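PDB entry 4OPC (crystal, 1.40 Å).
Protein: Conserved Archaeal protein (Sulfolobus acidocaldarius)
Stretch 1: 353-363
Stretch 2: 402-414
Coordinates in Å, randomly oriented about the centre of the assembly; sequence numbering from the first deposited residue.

Stretch 1 (353-363) RFLQKLSNDDI
Stretch 2 402-414: GRPSLLFKLKAVA

Two segments of one chain, at least 41 residues apart in sequence wherever they touch, bury 529 Å² between them. In stretch 1 a helix that begins earlier in the chain gives way around Leu-358 (phi/psi -77/147) and Ser-359 (-85/164) to a second helix that starts at Asn-360 and runs on past Ile-363. Stretch 2 enters extended through Arg-403 (-150/162), Pro-404 (-60/141) and Ser-405 (-158/139), makes a 3-10 segment over 406-409, and continues as a helix from Leu-410, with Lys-409 at its N-cap position. The stretches run in broadly opposite senses from Phe-354, whose CA lies 7.3 Å from CA of Val-413, to Leu-358, whose CA lies 6.5 Å from CA of Leu-406; Asp-362 then falls beside Leu-407, CA to CA 6.8 Å.

The polar half centres on buried Asp-362 (chi1 m, -69°). Its OD1 accepts from Arg-403 NH1 and from Arg-403 NH2, both at 2.9 Å, in a salt bridge that meets the guanidinium at its edge; Arg-403 reaches it with chi1 p and chi2 and chi3 t. The same Asp-362 OD1 accepts from Ser-405 OG (chi1 t) at 2.8 Å, so three donors converge on one carboxylate oxygen. CB of Asp-361 covers one guanidinium face, 3.6 Å from Arg-403 NH2.

Local bonds hold these groups in place. Ser-359 (chi1 p) caps the second helix, its OG accepting from Asp-362 N at 3.0 Å, while Ser-359 N donates back to Asp-362 OD2 at 3.0 Å. Within stretch 2, Ser-405 OG also accepts from Leu-407 N at 3.0 Å, tying the serine to the start of the 3-10 turn. One water bridges the stretches, donating to Asp-362 OD2 at 2.6 Å and accepting from Leu-406 N at 2.9 Å; Asp-362 OD2 and Leu-406 N themselves lie 4.3 Å apart.

The apolar half is led by buried Phe-354 (chi1 t, chi2 71°), whose CB points toward stretch 2. Van der Waals packing sets CD1 of Phe-354 3.5 Å from Val-413 CG2 (chi1 t) and CE2 of Phe-354 3.7 Å from Leu-410 CD1 (chi1 t, chi2 p). Leu-406 O meets the slightly positive C-H edge of the ring, 3.3 Å from Phe-354 CE1. Leu-358 (m, t) places CD2 4.0 Å from both Leu-406 CB and Leu-407 CD2. Lys-357 CB packs 3.6 Å from Leu-406 CD1 before its side chain leads away, and Leu-407 CD1 makes plain van der Waals contact with Asp-362 O at 3.6 Å; Leu-406 and Leu-407 are both m, t.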

ATOM      1  N   ARG A 353     -10.099  -9.700  -6.507  1.00 12.87           N
ATOM      2  CA  ARG A 353     -11.040 -10.704  -6.022  1.00 14.68           C
ATOM      3  C   ARG A 353     -11.192 -11.816  -7.044  1.00 14.29           C
ATOM      4  O   ARG A 353     -11.242 -12.999  -6.705  1.00 16.69           O
ATOM      5  CB  ARG A 353     -12.388 -10.050  -5.733  1.00 14.72           C
ATOM      6  CG  ARG A 353     -12.356  -9.130  -4.531  1.00 15.52           C
ATOM      7  CD  ARG A 353     -13.531  -8.166  -4.535  1.00 15.59           C
ATOM      8  NE  ARG A 353     -13.261  -7.087  -3.594  1.00 15.62           N
ATOM      9  CZ  ARG A 353     -13.960  -6.846  -2.490  1.00 17.29           C
ATOM     10  NH1 ARG A 353     -15.028  -7.572  -2.191  1.00 21.28           N
ATOM     11  NH2 ARG A 353     -13.600  -5.854  -1.695  1.00 18.25           N
ATOM     12  N   PHE A 354     -11.255 -11.435  -8.312  1.00 13.74           N
ATOM     13  CA  PHE A 354     -11.266 -12.389  -9.395  1.00 14.31           C
ATOM     14  C   PHE A 354      -9.984 -13.236  -9.421  1.00 13.05           C
ATOM     15  O   PHE A 354     -10.050 -14.467  -9.446  1.00 13.95           O
ATOM     16  CB  PHE A 354     -11.466 -11.621 -10.707  1.00 13.72           C
ATOM     17  CG  PHE A 354     -11.301 -12.448 -11.952  1.00 12.83           C
ATOM     18  CD1 PHE A 354     -12.246 -13.404 -12.315  1.00 16.16           C
ATOM     19  CD2 PHE A 354     -10.206 -12.245 -12.777  1.00 16.90           C
ATOM     20  CE1 PHE A 354     -12.089 -14.138 -13.490  1.00 16.42           C
ATOM     21  CE2 PHE A 354     -10.046 -12.976 -13.944  1.00 20.30           C
ATOM     22  CZ  PHE A 354     -10.987 -13.917 -14.300  1.00 17.10           C
ATOM     23  N   LEU A 355      -8.829 -12.578  -9.420  1.00 13.20           N
ATOM     24  CA  LEU A 355      -7.561 -13.293  -9.512  1.00 13.52           C
ATOM     25  C   LEU A 355      -7.398 -14.277  -8.354  1.00 14.46           C
ATOM     26  O   LEU A 355      -6.919 -15.390  -8.549  1.00 15.98           O
ATOM     27  CB  LEU A 355      -6.386 -12.304  -9.543  1.00 13.93           C
ATOM     28  CG  LEU A 355      -6.354 -11.377 -10.761  1.00 14.36           C
ATOM     29  CD1 LEU A 355      -5.218 -10.375 -10.605  1.00 20.20           C
ATOM     30  CD2 LEU A 355      -6.210 -12.157 -12.071  1.00 18.52           C
ATOM     31  N   GLN A 356      -7.798 -13.862  -7.152  1.00 14.53           N
ATOM     32  CA  GLN A 356      -7.661 -14.734  -5.980  1.00 14.60           C
ATOM     33  C   GLN A 356      -8.528 -15.990  -6.051  1.00 17.53           C
ATOM     34  O   GLN A 356      -8.268 -16.952  -5.332  1.00 21.25           O
ATOM     35  CB  GLN A 356      -7.947 -13.959  -4.697  1.00 15.11           C
ATOM     36  CG  GLN A 356      -6.850 -12.966  -4.339  1.00 12.83           C
ATOM     37  CD  GLN A 356      -7.205 -12.108  -3.144  1.00 14.35           C
ATOM     38  OE1 GLN A 356      -8.330 -11.619  -3.021  1.00 16.06           O
ATOM     39  NE2 GLN A 356      -6.245 -11.913  -2.249  1.00 13.33           N
ATOM     40  N   LYS A 357      -9.543 -16.005  -6.914  1.00 15.02           N
ATOM     41  CA  LYS A 357     -10.417 -17.168  -7.042  1.00 16.18           C
ATOM     42  C   LYS A 357     -10.005 -18.107  -8.174  1.00 16.69           C
ATOM     43  O   LYS A 357     -10.587 -19.188  -8.325  1.00 18.95           O
ATOM     44  CB  LYS A 357     -11.883 -16.756  -7.239  1.00 18.90           C
ATOM     45  CG  LYS A 357     -12.539 -16.101  -6.030  1.00 25.17           C
ATOM     46  CD  LYS A 357     -13.029 -17.116  -5.020  1.00 49.21           C
ATOM     47  CE  LYS A 357     -13.822 -16.430  -3.917  1.00 44.88           C
ATOM     48  NZ  LYS A 357     -14.256 -17.383  -2.860  1.00 58.54           N
ATOM     49  N   LEU A 358      -8.999 -17.724  -8.958  1.00 15.58           N
ATOM     50  CA  LEU A 358      -8.574 -18.558 -10.087  1.00 17.32           C
ATOM     51  C   LEU A 358      -7.754 -19.739  -9.597  1.00 15.44           C
ATOM     52  O   LEU A 358      -7.041 -19.633  -8.597  1.00 17.34           O
ATOM     53  CB  LEU A 358      -7.755 -17.747 -11.092  1.00 15.69           C
ATOM     54  CG  LEU A 358      -8.496 -16.625 -11.831  1.00 16.82           C
ATOM     55  CD1 LEU A 358      -7.534 -15.890 -12.766  1.00 18.99           C
ATOM     56  CD2 LEU A 358      -9.705 -17.158 -12.600  1.00 18.44           C
ATOM     57  N   SER A 359      -7.869 -20.872 -10.284  1.00 16.34           N
ATOM     58  CA  SER A 359      -7.051 -22.031  -9.952  1.00 14.92           C
ATOM     59  C   SER A 359      -5.694 -21.946 -10.630  1.00 15.14           C
ATOM     60  O   SER A 359      -5.512 -21.175 -11.580  1.00 15.03           O
ATOM     61  CB  SER A 359      -7.747 -23.313 -10.399  1.00 15.51           C
ATOM     62  OG  SER A 359      -7.778 -23.394 -11.817  1.00 17.62           O
ATOM     63  N   ASN A 360      -4.746 -22.755 -10.165  1.00 15.19           N
ATOM     64  CA  ASN A 360      -3.472 -22.853 -10.863  1.00 15.26           C
ATOM     65  C   ASN A 360      -3.676 -23.236 -12.326  1.00 15.16           C
ATOM     66  O   ASN A 360      -3.005 -22.705 -13.201  1.00 16.72           O
ATOM     67  CB  ASN A 360      -2.514 -23.838 -10.184  1.00 16.23           C
ATOM     68  CG  ASN A 360      -1.775 -23.218  -9.027  1.00 17.33           C
ATOM     69  OD1 ASN A 360      -1.839 -22.008  -8.815  1.00 16.83           O
ATOM     70  ND2 ASN A 360      -1.067 -24.038  -8.272  1.00 18.15           N
ATOM     71  N   ASP A 361      -4.601 -24.158 -12.594  1.00 15.48           N
ATOM     72  CA  ASP A 361      -4.848 -24.569 -13.977  1.00 16.00           C
ATOM     73  C   ASP A 361      -5.330 -23.382 -14.802  1.00 14.97           C
ATOM     74  O   ASP A 361      -4.928 -23.232 -15.958  1.00 17.19           O
ATOM     75  CB  ASP A 361      -5.869 -25.713 -14.060  1.00 17.95           C
ATOM     76  CG  ASP A 361      -5.300 -27.049 -13.605  1.00 23.25           C
ATOM     77  OD1 ASP A 361      -4.059 -27.209 -13.569  1.00 25.04           O
ATOM     78  OD2 ASP A 361      -6.107 -27.947 -13.288  1.00 28.81           O
ATOM     79  N   ASP A 362      -6.183 -22.549 -14.211  1.00 15.39           N
ATOM     80  CA  ASP A 362      -6.678 -21.345 -14.894  1.00 15.93           C
ATOM     81  C   ASP A 362      -5.545 -20.391 -15.257  1.00 16.86           C
ATOM     82  O   ASP A 362      -5.498 -19.863 -16.375  1.00 18.19           O
ATOM     83  CB  ASP A 362      -7.648 -20.556 -14.021  1.00 16.86           C
ATOM     84  CG  ASP A 362      -8.960 -21.254 -13.788  1.00 16.70           C
ATOM     85  OD1 ASP A 362      -9.397 -22.049 -14.642  1.00 17.34           O
ATOM     86  OD2 ASP A 362      -9.584 -20.946 -12.751  1.00 18.81           O
ATOM     87  N   ILE A 363      -4.656 -20.152 -14.303  1.00 17.32           N
ATOM     88  CA  ILE A 363      -3.561 -19.213 -14.505  1.00 14.94           C
ATOM     89  C   ILE A 363      -2.546 -19.764 -15.508  1.00 18.88           C
ATOM     90  O   ILE A 363      -2.110 -19.049 -16.417  1.00 18.46           O
ATOM     91  CB  ILE A 363      -2.904 -18.867 -13.177  1.00 16.06           C
ATOM     92  CG1 ILE A 363      -3.968 -18.293 -12.234  1.00 17.30           C
ATOM     93  CG2 ILE A 363      -1.758 -17.867 -13.391  1.00 17.91           C
ATOM     94  CD1 ILE A 363      -3.588 -18.308 -10.755  1.00 21.47           C
ATOM     95  N   GLY A 402     -12.184 -26.682 -22.448  1.00 31.83           N
ATOM     96  CA  GLY A 402     -13.223 -27.683 -22.295  1.00 33.50           C
ATOM     97  C   GLY A 402     -13.499 -28.149 -20.880  1.00 30.97           C
ATOM     98  O   GLY A 402     -13.727 -29.335 -20.639  1.00 38.46           O
ATOM     99  N   ARG A 403     -13.492 -27.217 -19.940  1.00 25.18           N
ATOM    100  CA  ARG A 403     -13.859 -27.515 -18.564  1.00 24.14           C
ATOM    101  C   ARG A 403     -14.466 -26.259 -17.969  1.00 22.97           C
ATOM    102  O   ARG A 403     -14.300 -25.170 -18.529  1.00 23.09           O
ATOM    103  CB  ARG A 403     -12.634 -27.930 -17.752  1.00 21.91           C
ATOM    104  CG  ARG A 403     -11.580 -26.849 -17.665  1.00 22.41           C
ATOM    105  CD  ARG A 403     -10.482 -27.203 -16.668  1.00 23.81           C
ATOM    106  NE  ARG A 403      -9.382 -26.244 -16.737  1.00 24.86           N
ATOM    107  CZ  ARG A 403      -9.369 -25.078 -16.106  1.00 19.95           C
ATOM    108  NH1 ARG A 403     -10.386 -24.721 -15.337  1.00 24.55           N
ATOM    109  NH2 ARG A 403      -8.330 -24.266 -16.241  1.00 19.91           N
ATOM    110  N   PRO A 404     -15.195 -26.399 -16.853  1.00 21.29           N
ATOM    111  CA  PRO A 404     -15.683 -25.208 -16.153  1.00 22.84           C
ATOM    112  C   PRO A 404     -14.527 -24.335 -15.704  1.00 21.83           C
ATOM    113  O   PRO A 404     -13.499 -24.848 -15.271  1.00 21.00           O
ATOM    114  CB  PRO A 404     -16.397 -25.792 -14.931  1.00 24.92           C
ATOM    115  CG  PRO A 404     -16.839 -27.146 -15.382  1.00 27.15           C
ATOM    116  CD  PRO A 404     -15.752 -27.641 -16.287  1.00 26.28           C
ATOM    117  N   SER A 405     -14.685 -23.024 -15.812  1.00 19.18           N
ATOM    118  CA  SER A 405     -13.632 -22.119 -15.376  1.00 18.11           C
ATOM    119  C   SER A 405     -14.152 -20.723 -15.073  1.00 17.51           C
ATOM    120  O   SER A 405     -14.979 -20.175 -15.806  1.00 18.09           O
ATOM    121  CB  SER A 405     -12.534 -22.025 -16.431  1.00 16.81           C
ATOM    122  OG  SER A 405     -11.569 -21.059 -16.045  1.00 18.18           O
ATOM    123  N   LEU A 406     -13.650 -20.139 -13.992  1.00 18.81           N
ATOM    124  CA  LEU A 406     -13.952 -18.750 -13.679  1.00 17.70           C
ATOM    125  C   LEU A 406     -13.386 -17.789 -14.725  1.00 20.32           C
ATOM    126  O   LEU A 406     -13.788 -16.638 -14.783  1.00 18.61           O
ATOM    127  CB  LEU A 406     -13.453 -18.375 -12.279  1.00 19.94           C
ATOM    128  CG  LEU A 406     -14.333 -18.846 -11.117  1.00 33.66           C
ATOM    129  CD1 LEU A 406     -13.801 -18.308  -9.795  1.00 31.36           C
ATOM    130  CD2 LEU A 406     -15.780 -18.422 -11.318  1.00 39.61           C
ATOM    131  N   LEU A 407     -12.468 -18.259 -15.568  1.00 18.10           N
ATOM    132  CA  LEU A 407     -11.907 -17.383 -16.595  1.00 17.79           C
ATOM    133  C   LEU A 407     -12.989 -16.792 -17.492  1.00 18.67           C
ATOM    134  O   LEU A 407     -12.838 -15.681 -17.984  1.00 19.32           O
ATOM    135  CB  LEU A 407     -10.905 -18.136 -17.462  1.00 18.77           C
ATOM    136  CG  LEU A 407      -9.575 -18.454 -16.781  1.00 17.70           C
ATOM    137  CD1 LEU A 407      -8.812 -19.403 -17.695  1.00 20.55           C
ATOM    138  CD2 LEU A 407      -8.782 -17.186 -16.495  1.00 17.68           C
ATOM    139  N   PHE A 408     -14.076 -17.530 -17.699  1.00 17.88           N
ATOM    140  CA  PHE A 408     -15.145 -17.078 -18.583  1.00 18.95           C
ATOM    141  C   PHE A 408     -15.918 -15.880 -18.032  1.00 19.00           C
ATOM    142  O   PHE A 408     -16.765 -15.329 -18.730  1.00 22.62           O
ATOM    143  CB  PHE A 408     -16.107 -18.225 -18.919  1.00 20.26           C
ATOM    144  CG  PHE A 408     -15.492 -19.300 -19.785  1.00 20.51           C
ATOM    145  CD1 PHE A 408     -15.329 -19.104 -21.148  1.00 22.58           C
ATOM    146  CD2 PHE A 408     -15.086 -20.509 -19.234  1.00 20.62           C
ATOM    147  CE1 PHE A 408     -14.763 -20.096 -21.953  1.00 24.26           C
ATOM    148  CE2 PHE A 408     -14.516 -21.506 -20.025  1.00 20.74           C
ATOM    149  CZ  PHE A 408     -14.354 -21.298 -21.384  1.00 22.86           C
ATOM    150  N   LYS A 409     -15.644 -15.492 -16.793  1.00 19.89           N
ATOM    151  CA  LYS A 409     -16.292 -14.325 -16.201  1.00 23.65           C
ATOM    152  C   LYS A 409     -15.509 -13.045 -16.415  1.00 25.79           C
ATOM    153  O   LYS A 409     -15.867 -12.006 -15.861  1.00 23.37           O
ATOM    154  CB  LYS A 409     -16.529 -14.542 -14.709  1.00 24.64           C
ATOM    155  CG  LYS A 409     -17.683 -15.503 -14.444  1.00 29.23           C
ATOM    156  CD  LYS A 409     -17.784 -15.850 -12.977  1.00 29.83           C
ATOM    157  CE  LYS A 409     -19.018 -16.683 -12.686  1.00 31.40           C
ATOM    158  NZ  LYS A 409     -20.280 -15.922 -12.930  1.00 26.93           N
ATOM    159  N   LEU A 410     -14.460 -13.104 -17.230  1.00 19.23           N
ATOM    160  CA  LEU A 410     -13.544 -11.966 -17.326  1.00 19.54           C
ATOM    161  C   LEU A 410     -14.240 -10.727 -17.895  1.00 20.09           C
ATOM    162  O   LEU A 410     -13.934  -9.597 -17.492  1.00 20.38           O
ATOM    163  CB  LEU A 410     -12.319 -12.318 -18.167  1.00 20.93           C
ATOM    164  CG  LEU A 410     -11.292 -11.182 -18.268  1.00 20.69           C
ATOM    165  CD1 LEU A 410     -10.738 -10.875 -16.884  1.00 22.79           C
ATOM    166  CD2 LEU A 410     -10.177 -11.523 -19.242  1.00 31.17           C
ATOM    167  N   LYS A 411     -15.161 -10.923 -18.832  1.00 23.02           N
ATOM    168  CA  LYS A 411     -15.894  -9.800 -19.392  1.00 24.22           C
ATOM    169  C   LYS A 411     -16.709  -9.087 -18.325  1.00 23.58           C
ATOM    170  O   LYS A 411     -16.708  -7.857 -18.244  1.00 24.73           O
ATOM    171  CB  LYS A 411     -16.823 -10.274 -20.504  1.00 26.34           C
ATOM    172  CG  LYS A 411     -17.691  -9.168 -21.071  1.00 31.94           C
ATOM    173  CD  LYS A 411     -16.841  -8.045 -21.639  1.00 44.59           C
ATOM    174  CE  LYS A 411     -17.684  -7.059 -22.432  1.00 48.36           C
ATOM    175  NZ  LYS A 411     -18.279  -7.695 -23.643  1.00 45.07           N
ATOM    176  N   ALA A 412     -17.402  -9.859 -17.498  1.00 22.83           N
ATOM    177  CA  ALA A 412     -18.178  -9.288 -16.399  1.00 24.12           C
ATOM    178  C   ALA A 412     -17.274  -8.585 -15.387  1.00 21.23           C
ATOM    179  O   ALA A 412     -17.650  -7.562 -14.812  1.00 23.88           O
ATOM    180  CB  ALA A 412     -18.993 -10.365 -15.712  1.00 26.59           C
ATOM    181  N   VAL A 413     -16.091  -9.144 -15.153  1.00 16.80           N
ATOM    182  CA  VAL A 413     -15.128  -8.534 -14.257  1.00 16.98           C
ATOM    183  C   VAL A 413     -14.742  -7.157 -14.793  1.00 16.31           C
ATOM    184  O   VAL A 413     -14.737  -6.172 -14.045  1.00 16.94           O
ATOM    185  CB  VAL A 413     -13.889  -9.421 -14.104  1.00 16.31           C
ATOM    186  CG1 VAL A 413     -12.827  -8.701 -13.319  1.00 17.09           C
ATOM    187  CG2 VAL A 413     -14.265 -10.710 -13.398  1.00 19.05           C
ATOM    188  N   ALA A 414     -14.449  -7.086 -16.087  1.00 18.05           N
ATOM    189  CA  ALA A 414     -14.113  -5.810 -16.719  1.00 18.85           C
ATOM    190  C   ALA A 414     -15.242  -4.791 -16.593  1.00 23.81           C
ATOM    191  O   ALA A 414     -14.988  -3.601 -16.384  1.00 22.13           O
ATOM    192  CB  ALA A 414     -13.731  -6.020 -18.174  1.00 22.18           C
TER
HETATM  193  O   HOH W   1     -12.032 -21.695 -12.199  1.00 19.97           O